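Local coordinates for protein NAD(P)-dependent oxidoreductase (PDB 7A3W) that probably reduces imines and conjugated enimines with hydride from NADPH, serving as a biocatalyst for conjugate reduction and reductive amination, at residues Ser12-Gly17 with Glu60-Ser65; Ala30-Thr35 with Glu153-Val158. All coordinates share one frame; numbering follows the deposited sequence.

Contact 1: Ser12-Gly17 with Glu60-Ser65; sequences SVLGLG and EAINAS. With NDP (NADPH dihydro-nicotinamide-adenine-dinucleotide phosphate), chain F.
The first strand of the Rossmann fold and the opening of its glycine-rich loop meet helix 58-64 here, and a serine pair ties the strand to the end of that helix. Ser12 turns its CB toward the helix and, with OG anti to its own carbonyl carbon (chi1 -64°), places the hydroxyl where it donates to Ala61 O at 2.6 Å. The bond arrives at a C=O...donor angle of 138°, tilted off the carbonyl plane. Ala64 N reaches the same oxygen from the opposite face at 3.3 Å, so two donors grip this carbonyl in the last helical turn. Ser12 OG also lies 2.7 Å from Ser65 OG, whose hydroxyl is hydrogen-bonded to Ser10 OG as well. Ser12 and Ser65, both buried, thus have their hydroxyls engaged, with Ala61 O taking the proton of Ser12.

Further along the strand the contact turns apolar. Leu14 lays CD1 against the methyl of Ala61, CB at 3.9 Å, while its other branch, CD2, comes more loosely to Ile62 CG1 at 4.4 Å. Past Leu14 the chain bends into the GxGxxG-type loop and meets the cofactor: NADPH O3B lies 3.2 Å from Leu16 N, and a side chain on Gly17 would run into the ligand's O5B.

Strand 12-14 and helix 60-64 run nearly antiparallel, at 155°, with axes 8.1 Å apart. Strand 10-14 is hydrogen-bonded between strands 33-37 and 67-70; Leu14 also packs on Ile68 and Ile70, and Ala61 on Trp37.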
ATOM      1  N   SER B  12      12.414 -32.646  -2.162  1.00 16.12           N
ATOM      2  CA  SER B  12      11.060 -33.064  -2.584  1.00 17.04           C
ATOM      3  C   SER B  12      10.127 -31.847  -2.505  1.00 17.82           C
ATOM      4  O   SER B  12      10.311 -31.002  -1.616  1.00 17.49           O
ATOM      5  CB  SER B  12      10.555 -34.225  -1.778  1.00 17.23           C
ATOM      6  OG  SER B  12      11.345 -35.400  -1.981  1.00 16.69           O
ATOM      7  N   VAL B  13       9.234 -31.719  -3.480  1.00 17.40           N
ATOM      8  CA  VAL B  13       8.188 -30.665  -3.537  1.00 16.00           C
ATOM      9  C   VAL B  13       6.859 -31.398  -3.661  1.00 15.80           C
ATOM     10  O   VAL B  13       6.715 -32.206  -4.583  1.00 17.01           O
ATOM     11  CB  VAL B  13       8.430 -29.677  -4.695  1.00 16.22           C
ATOM     12  CG1 VAL B  13       7.291 -28.674  -4.846  1.00 17.30           C
ATOM     13  CG2 VAL B  13       9.787 -28.970  -4.553  1.00 17.05           C
ATOM     14  N   LEU B  14       5.951 -31.145  -2.731  1.00 15.74           N
ATOM     15  CA  LEU B  14       4.594 -31.740  -2.728  1.00 16.75           C
ATOM     16  C   LEU B  14       3.612 -30.594  -2.982  1.00 16.17           C
ATOM     17  O   LEU B  14       3.554 -29.669  -2.191  1.00 15.61           O
ATOM     18  CB  LEU B  14       4.324 -32.415  -1.383  1.00 18.48           C
ATOM     19  CG  LEU B  14       5.004 -33.761  -1.147  1.00 18.94           C
ATOM     20  CD1 LEU B  14       6.508 -33.613  -1.008  1.00 19.32           C
ATOM     21  CD2 LEU B  14       4.419 -34.425   0.097  1.00 21.00           C
ATOM     22  N   GLY B  15       2.889 -30.663  -4.092  1.00 16.81           N
ATOM     23  CA  GLY B  15       1.969 -29.620  -4.567  1.00 16.60           C
ATOM     24  C   GLY B  15       2.601 -28.944  -5.754  1.00 18.30           C
ATOM     25  O   GLY B  15       3.638 -28.256  -5.571  1.00 18.95           O
ATOM     26  N   LEU B  16       2.057 -29.165  -6.947  1.00 17.76           N
ATOM     27  CA  LEU B  16       2.621 -28.584  -8.191  1.00 17.05           C
ATOM     28  C   LEU B  16       1.586 -27.664  -8.834  1.00 17.42           C
ATOM     29  O   LEU B  16       1.443 -27.693 -10.063  1.00 16.50           O
ATOM     30  CB  LEU B  16       3.061 -29.695  -9.151  1.00 17.60           C
ATOM     31  CG  LEU B  16       4.044 -30.711  -8.593  1.00 18.40           C
ATOM     32  CD1 LEU B  16       4.258 -31.837  -9.593  1.00 18.74           C
ATOM     33  CD2 LEU B  16       5.362 -30.035  -8.225  1.00 17.73           C
ATOM     34  N   GLY B  17       0.921 -26.824  -8.042  1.00 16.83           N
ATOM     35  CA  GLY B  17       0.088 -25.740  -8.587  1.00 15.95           C
ATOM     36  C   GLY B  17       0.917 -24.602  -9.145  1.00 16.62           C
ATOM     37  O   GLY B  17       2.139 -24.809  -9.537  1.00 16.43           O
ATOM     38  N   GLU B  60       6.396 -41.717  -0.742  1.00 22.03           N
ATOM     39  CA  GLU B  60       7.636 -41.941  -1.545  1.00 22.87           C
ATOM     40  C   GLU B  60       8.368 -40.604  -1.744  1.00 21.81           C
ATOM     41  O   GLU B  60       9.634 -40.582  -1.741  1.00 22.45           O
ATOM     42  CB  GLU B  60       7.294 -42.597  -2.887  1.00 26.49           C
ATOM     43  CG  GLU B  60       6.715 -44.003  -2.750  1.00 31.42           C
ATOM     44  CD  GLU B  60       5.948 -44.527  -3.960  1.00 37.67           C
ATOM     45  OE1 GLU B  60       5.772 -43.758  -4.942  1.00 43.75           O
ATOM     46  OE2 GLU B  60       5.526 -45.708  -3.928  1.00 36.35           O
ATOM     47  N   ALA B  61       7.629 -39.511  -1.935  1.00 20.81           N
ATOM     48  CA  ALA B  61       8.240 -38.174  -2.078  1.00 21.23           C
ATOM     49  C   ALA B  61       8.968 -37.837  -0.767  1.00 20.04           C
ATOM     50  O   ALA B  61      10.121 -37.347  -0.795  1.00 18.18           O
ATOM     51  CB  ALA B  61       7.202 -37.133  -2.472  1.00 19.54           C
ATOM     52  N   ILE B  62       8.328 -38.102   0.366  1.00 19.94           N
ATOM     53  CA  ILE B  62       8.947 -37.858   1.709  1.00 20.39           C
ATOM     54  C   ILE B  62      10.202 -38.724   1.857  1.00 21.69           C
ATOM     55  O   ILE B  62      11.261 -38.183   2.282  1.00 22.26           O
ATOM     56  CB  ILE B  62       7.910 -38.092   2.823  1.00 20.61           C
ATOM     57  CG1 ILE B  62       6.827 -37.016   2.756  1.00 21.06           C
ATOM     58  CG2 ILE B  62       8.600 -38.175   4.176  1.00 20.77           C
ATOM     59  CD1 ILE B  62       5.535 -37.325   3.496  1.00 23.77           C
ATOM     60  N   ASN B  63      10.126 -39.997   1.452  1.00 23.04           N
ATOM     61  CA  ASN B  63      11.247 -40.961   1.613  1.00 24.86           C
ATOM     62  C   ASN B  63      12.438 -40.543   0.754  1.00 22.94           C
ATOM     63  O   ASN B  63      13.607 -40.809   1.167  1.00 23.77           O
ATOM     64  CB  ASN B  63      10.769 -42.382   1.340  1.00 25.86           C
ATOM     65  CG  ASN B  63       9.949 -42.914   2.492  1.00 30.99           C
ATOM     66  OD1 ASN B  63      10.131 -42.485   3.632  1.00 32.62           O
ATOM     67  ND2 ASN B  63       9.070 -43.864   2.213  1.00 30.80           N
ATOM     68  N   ALA B  64      12.199 -39.823  -0.342  1.00 22.26           N
ATOM     69  CA  ALA B  64      13.221 -39.588  -1.388  1.00 21.59           C
ATOM     70  C   ALA B  64      14.263 -38.553  -0.942  1.00 21.90           C
ATOM     71  O   ALA B  64      15.362 -38.539  -1.513  1.00 21.47           O
ATOM     72  CB  ALA B  64      12.528 -39.149  -2.651  1.00 23.80           C
ATOM     73  N   SER B  65      13.935 -37.667   0.001  1.00 21.66           N
ATOM     74  CA  SER B  65      14.758 -36.463   0.298  1.00 20.54           C
ATOM     75  C   SER B  65      14.827 -36.200   1.803  1.00 20.75           C
ATOM     76  O   SER B  65      13.897 -36.603   2.534  1.00 20.07           O
ATOM     77  CB  SER B  65      14.212 -35.250  -0.441  1.00 19.67           C
ATOM     78  OG  SER B  65      14.017 -35.539  -1.808  1.00 18.94           O
TER
HETATM   79  PA  NDP F 301      -2.985 -23.712  -6.931  1.00 18.66           P
HETATM   80  O1A NDP F 301      -2.304 -23.427  -8.239  1.00 16.23           O
HETATM   81  O2A NDP F 301      -4.490 -23.704  -6.796  1.00 17.04           O
HETATM   82  O5B NDP F 301      -2.448 -25.141  -6.449  1.00 19.14           O
HETATM   83  C5B NDP F 301      -3.076 -25.816  -5.344  1.00 21.17           C
HETATM   84  C4B NDP F 301      -2.286 -27.075  -5.101  1.00 20.90           C
HETATM   85  O4B NDP F 301      -2.857 -27.796  -3.969  1.00 19.63           O
HETATM   86  C3B NDP F 301      -2.257 -28.073  -6.265  1.00 19.37           C
HETATM   87  O3B NDP F 301      -1.036 -28.773  -6.204  1.00 21.32           O
HETATM   88  C2B NDP F 301      -3.448 -28.951  -5.917  1.00 20.08           C
HETATM   89  O2B NDP F 301      -3.469 -30.273  -6.469  1.00 20.06           O
HETATM   90  C1B NDP F 301      -3.198 -29.086  -4.422  1.00 19.84           C
HETATM   91  N9A NDP F 301      -4.354 -29.567  -3.692  1.00 19.47           N
HETATM   92  C8A NDP F 301      -5.585 -28.988  -3.540  1.00 19.91           C
HETATM   93  N7A NDP F 301      -6.403 -29.713  -2.815  1.00 19.13           N
HETATM   94  C5A NDP F 301      -5.643 -30.810  -2.433  1.00 19.58           C
HETATM   95  C6A NDP F 301      -5.927 -31.946  -1.655  1.00 21.30           C
HETATM   96  N6A NDP F 301      -7.103 -32.169  -1.055  1.00 21.94           N
HETATM   97  N1A NDP F 301      -4.937 -32.847  -1.488  1.00 22.91           N
HETATM   98  C2A NDP F 301      -3.753 -32.636  -2.079  1.00 24.09           C
HETATM   99  N3A NDP F 301      -3.373 -31.623  -2.846  1.00 22.74           N
HETATM  100  C4A NDP F 301      -4.378 -30.736  -2.983  1.00 20.67           C
HETATM  101  O3  NDP F 301      -2.418 -22.823  -5.735  1.00 17.32           O
HETATM  102  PN  NDP F 301      -1.007 -22.043  -5.689  1.00 16.47           P
HETATM  103  O1N NDP F 301      -1.271 -20.725  -6.315  1.00 16.49           O
HETATM  104  O2N NDP F 301       0.080 -22.894  -6.275  1.00 15.87           O
HETATM  105  O5D NDP F 301      -0.858 -21.812  -4.126  1.00 16.59           O
HETATM  106  C5D NDP F 301      -0.349 -22.813  -3.219  1.00 16.96           C
HETATM  107  C4D NDP F 301      -0.150 -22.172  -1.870  1.00 16.65           C
HETATM  108  O4D NDP F 301       0.871 -21.140  -1.955  1.00 17.25           O
HETATM  109  C3D NDP F 301      -1.392 -21.500  -1.257  1.00 15.38           C
HETATM  110  O3D NDP F 301      -1.498 -21.863   0.113  1.00 14.46           O
HETATM  111  C2D NDP F 301      -1.137 -20.026  -1.511  1.00 17.01           C
HETATM  112  O2D NDP F 301      -1.837 -19.210  -0.582  1.00 16.43           O
HETATM  113  C1D NDP F 301       0.388 -19.937  -1.426  1.00 17.04           C
HETATM  114  N1N NDP F 301       0.978 -18.824  -2.232  1.00 18.97           N
HETATM  115  C2N NDP F 301       0.775 -18.697  -3.589  1.00 18.78           C
HETATM  116  C3N NDP F 301       1.183 -17.574  -4.281  1.00 22.19           C
HETATM  117  C7N NDP F 301       0.974 -17.399  -5.747  1.00 23.13           C
HETATM  118  O7N NDP F 301       1.260 -16.307  -6.237  1.00 20.57           O
HETATM  119  N7N NDP F 301       0.540 -18.391  -6.507  1.00 21.95           N
HETATM  120  C4N NDP F 301       1.931 -16.520  -3.562  1.00 21.49           C
HETATM  121  C5N NDP F 301       2.117 -16.762  -2.153  1.00 20.70           C
HETATM  122  C6N NDP F 301       1.760 -17.895  -1.583  1.00 19.51           C
HETATM  123  P2B NDP F 301      -4.100 -30.418  -7.951  1.00 19.65           P
HETATM  124  O1X NDP F 301      -5.435 -29.681  -7.877  1.00 19.85           O
HETATM  125  O2X NDP F 301      -3.099 -29.907  -8.964  1.00 18.01           O
HETATM  126  O3X NDP F 301      -4.257 -31.923  -7.987  1.00 19.16           O

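Contact 2: Ala30-Thr35 with Glu153-Val158; sequences AGYGVT and ESTLKV
Tyr32 lays its ring across the last turn of helix 146-157, with CE1 3.5 Å from Val158 CG2 and the other flank, CE2, 3.7 Å from Thr155 OG1. CG stands anti to the tyrosine's carbonyl carbon (chi1 -69°), which swings the ring out from the backbone toward the helix. Both partners meet the ring obliquely; Thr155 adds its methyl, CG2 lying 3.8 Å from Tyr32 CE2, while Tyr32 and Val158 lie alongside each other, pointing in opposite senses. The phenol oxygen is linked to the helix through water: one molecule, in the plane of the ring, is hydrogen-bonded to Tyr32 OH at 2.7 Å and to Thr155 OG1 at 2.6 Å. An alanine in place of the tyrosine would remove the ring and the hydroxyl, and would probably open a gap beside Val158 and Thr155 and leave the water with one anchor fewer.

Val158 divides its two methyls between neighbours, for CG1 touches Ala30 CB at 3.6 Å. Ala30 directly follows helix 18-29, and Gly31, at positive phi, completes a Schellman motif that turns the chain toward Tyr32 and strand 33-37.

The contact therefore joins the helix-to-strand turn after helix 18-29 to the C-terminal end of helix 146-157, near the surface. Tyr32 also rests on Leu27 and Val11, Thr155 reaches Val11 of strand 10-14, and Val158 touches Thr26.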
ATOM      1  N   ALA B  30      18.812 -25.076 -10.780  1.00 25.62           N
ATOM      2  CA  ALA B  30      19.993 -24.804  -9.923  1.00 27.66           C
ATOM      3  C   ALA B  30      20.825 -26.087  -9.715  1.00 27.68           C
ATOM      4  O   ALA B  30      21.852 -26.006  -9.014  1.00 24.47           O
ATOM      5  CB  ALA B  30      19.550 -24.209  -8.608  1.00 26.93           C
ATOM      6  N   GLY B  31      20.390 -27.224 -10.266  1.00 26.51           N
ATOM      7  CA  GLY B  31      21.185 -28.469 -10.293  1.00 26.16           C
ATOM      8  C   GLY B  31      20.843 -29.402  -9.149  1.00 26.69           C
ATOM      9  O   GLY B  31      21.625 -30.322  -8.893  1.00 25.60           O
ATOM     10  N   TYR B  32      19.714 -29.182  -8.468  1.00 25.98           N
ATOM     11  CA  TYR B  32      19.252 -30.061  -7.370  1.00 25.01           C
ATOM     12  C   TYR B  32      18.486 -31.225  -8.002  1.00 23.57           C
ATOM     13  O   TYR B  32      17.779 -31.008  -8.997  1.00 26.52           O
ATOM     14  CB  TYR B  32      18.392 -29.296  -6.356  1.00 24.57           C
ATOM     15  CG  TYR B  32      19.174 -28.284  -5.556  1.00 24.07           C
ATOM     16  CD1 TYR B  32      19.535 -27.068  -6.101  1.00 23.87           C
ATOM     17  CD2 TYR B  32      19.640 -28.584  -4.285  1.00 22.71           C
ATOM     18  CE1 TYR B  32      20.308 -26.162  -5.388  1.00 24.30           C
ATOM     19  CE2 TYR B  32      20.406 -27.685  -3.559  1.00 23.55           C
ATOM     20  CZ  TYR B  32      20.729 -26.463  -4.107  1.00 24.00           C
ATOM     21  OH  TYR B  32      21.501 -25.581  -3.410  1.00 25.53           O
ATOM     22  N   GLY B  33      18.645 -32.418  -7.439  1.00 23.76           N
ATOM     23  CA  GLY B  33      17.754 -33.549  -7.711  1.00 22.95           C
ATOM     24  C   GLY B  33      16.400 -33.187  -7.142  1.00 21.86           C
ATOM     25  O   GLY B  33      16.366 -32.637  -6.014  1.00 24.22           O
ATOM     26  N   VAL B  34      15.334 -33.331  -7.906  1.00 19.75           N
ATOM     27  CA  VAL B  34      14.001 -32.978  -7.347  1.00 19.88           C
ATOM     28  C   VAL B  34      13.080 -34.163  -7.544  1.00 20.01           C
ATOM     29  O   VAL B  34      12.930 -34.579  -8.679  1.00 22.74           O
ATOM     30  CB  VAL B  34      13.399 -31.709  -7.964  1.00 19.57           C
ATOM     31  CG1 VAL B  34      12.044 -31.409  -7.339  1.00 19.77           C
ATOM     32  CG2 VAL B  34      14.321 -30.526  -7.822  1.00 21.56           C
ATOM     33  N   THR B  35      12.427 -34.584  -6.467  1.00 18.72           N
ATOM     34  CA  THR B  35      11.302 -35.531  -6.509  1.00 19.12           C
ATOM     35  C   THR B  35      10.036 -34.730  -6.267  1.00 17.83           C
ATOM     36  O   THR B  35       9.982 -34.004  -5.262  1.00 19.19           O
ATOM     37  CB  THR B  35      11.482 -36.666  -5.499  1.00 19.70           C
ATOM     38  OG1 THR B  35      12.620 -37.431  -5.902  1.00 20.03           O
ATOM     39  CG2 THR B  35      10.256 -37.548  -5.405  1.00 19.94           C
ATOM     40  N   GLU B 153      19.401 -23.735   4.776  1.00 19.88           N
ATOM     41  CA  GLU B 153      19.264 -22.296   4.432  1.00 20.17           C
ATOM     42  C   GLU B 153      19.769 -22.065   3.005  1.00 19.54           C
ATOM     43  O   GLU B 153      19.088 -21.344   2.271  1.00 19.69           O
ATOM     44  CB  GLU B 153      20.003 -21.433   5.454  1.00 22.27           C
ATOM     45  CG  GLU B 153      19.973 -19.948   5.162  1.00 23.68           C
ATOM     46  CD  GLU B 153      20.669 -19.119   6.223  1.00 27.53           C
ATOM     47  OE1 GLU B 153      20.285 -17.951   6.392  1.00 31.39           O
ATOM     48  OE2 GLU B 153      21.564 -19.659   6.898  1.00 28.58           O
ATOM     49  N   SER B 154      20.929 -22.612   2.640  1.00 20.59           N
ATOM     50  CA  SER B 154      21.512 -22.389   1.290  1.00 23.02           C
ATOM     51  C   SER B 154      20.606 -22.986   0.214  1.00 22.43           C
ATOM     52  O   SER B 154      20.397 -22.345  -0.817  1.00 23.97           O
ATOM     53  CB  SER B 154      22.877 -22.956   1.168  1.00 23.10           C
ATOM     54  OG  SER B 154      23.721 -22.232   2.014  1.00 28.18           O
ATOM     55  N   THR B 155      20.094 -24.178   0.440  1.00 23.40           N
ATOM     56  CA  THR B 155      19.147 -24.803  -0.511  1.00 21.40           C
ATOM     57  C   THR B 155      17.934 -23.893  -0.665  1.00 20.75           C
ATOM     58  O   THR B 155      17.575 -23.615  -1.807  1.00 18.13           O
ATOM     59  CB  THR B 155      18.731 -26.199  -0.057  1.00 22.73           C
ATOM     60  OG1 THR B 155      19.962 -26.914  -0.007  1.00 20.30           O
ATOM     61  CG2 THR B 155      17.762 -26.868  -1.009  1.00 22.03           C
ATOM     62  N   LEU B 156      17.309 -23.465   0.440  1.00 17.30           N
ATOM     63  CA  LEU B 156      16.061 -22.674   0.361  1.00 17.04           C
ATOM     64  C   LEU B 156      16.331 -21.309  -0.274  1.00 17.13           C
ATOM     65  O   LEU B 156      15.438 -20.768  -0.941  1.00 17.85           O
ATOM     66  CB  LEU B 156      15.472 -22.555   1.756  1.00 16.12           C
ATOM     67  CG  LEU B 156      14.974 -23.864   2.337  1.00 17.62           C
ATOM     68  CD1 LEU B 156      14.849 -23.763   3.851  1.00 18.68           C
ATOM     69  CD2 LEU B 156      13.615 -24.212   1.711  1.00 17.93           C
ATOM     70  N   LYS B 157      17.559 -20.807  -0.190  1.00 17.16           N
ATOM     71  CA  LYS B 157      17.964 -19.525  -0.820  1.00 19.23           C
ATOM     72  C   LYS B 157      17.879 -19.585  -2.351  1.00 17.62           C
ATOM     73  O   LYS B 157      17.757 -18.532  -2.952  1.00 18.15           O
ATOM     74  CB  LYS B 157      19.365 -19.092  -0.367  1.00 19.60           C
ATOM     75  CG  LYS B 157      19.351 -18.113   0.807  1.00 21.70           C
ATOM     76  CD  LYS B 157      20.669 -17.368   1.021  1.00 21.75           C
ATOM     77  N   VAL B 158      17.847 -20.762  -2.954  1.00 18.36           N
ATOM     78  CA  VAL B 158      17.684 -20.917  -4.425  1.00 18.87           C
ATOM     79  C   VAL B 158      16.291 -20.367  -4.799  1.00 17.19           C
ATOM     80  O   VAL B 158      16.093 -19.877  -5.923  1.00 17.14           O
ATOM     81  CB  VAL B 158      17.856 -22.408  -4.785  1.00 21.56           C
ATOM     82  CG1 VAL B 158      17.332 -22.728  -6.172  1.00 21.66           C
ATOM     83  CG2 VAL B 158      19.303 -22.862  -4.584  1.00 23.99           C
TER
HETATM   84  O   HOH W   1      22.293 -26.277  -0.929  1.00 27.91           O

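How the contacts relate
Contacts 1 and 2 are centred about 13 Å apart and meet through neighbouring strands 10-14 and 33-37 of one Rossmann-type sheet. Their direct join is Thr35, the last residue of 30-35: its O probably accepts a hydrogen bond from Val13 N at 3.0 Å, and its side chain packs on helix 58-64, with OG1 3.7 Å from Ala64 CB and CG2 3.9 Å from Ala61 CA. Their segments alternate along the chain, and all four lie in the NAD-binding domain. Contact 1 runs into the NADPH pocket through Gly15, Leu16 and Gly17, whereas contact 2 packs the end of helix 146-157 on the turn that follows helix 18-29.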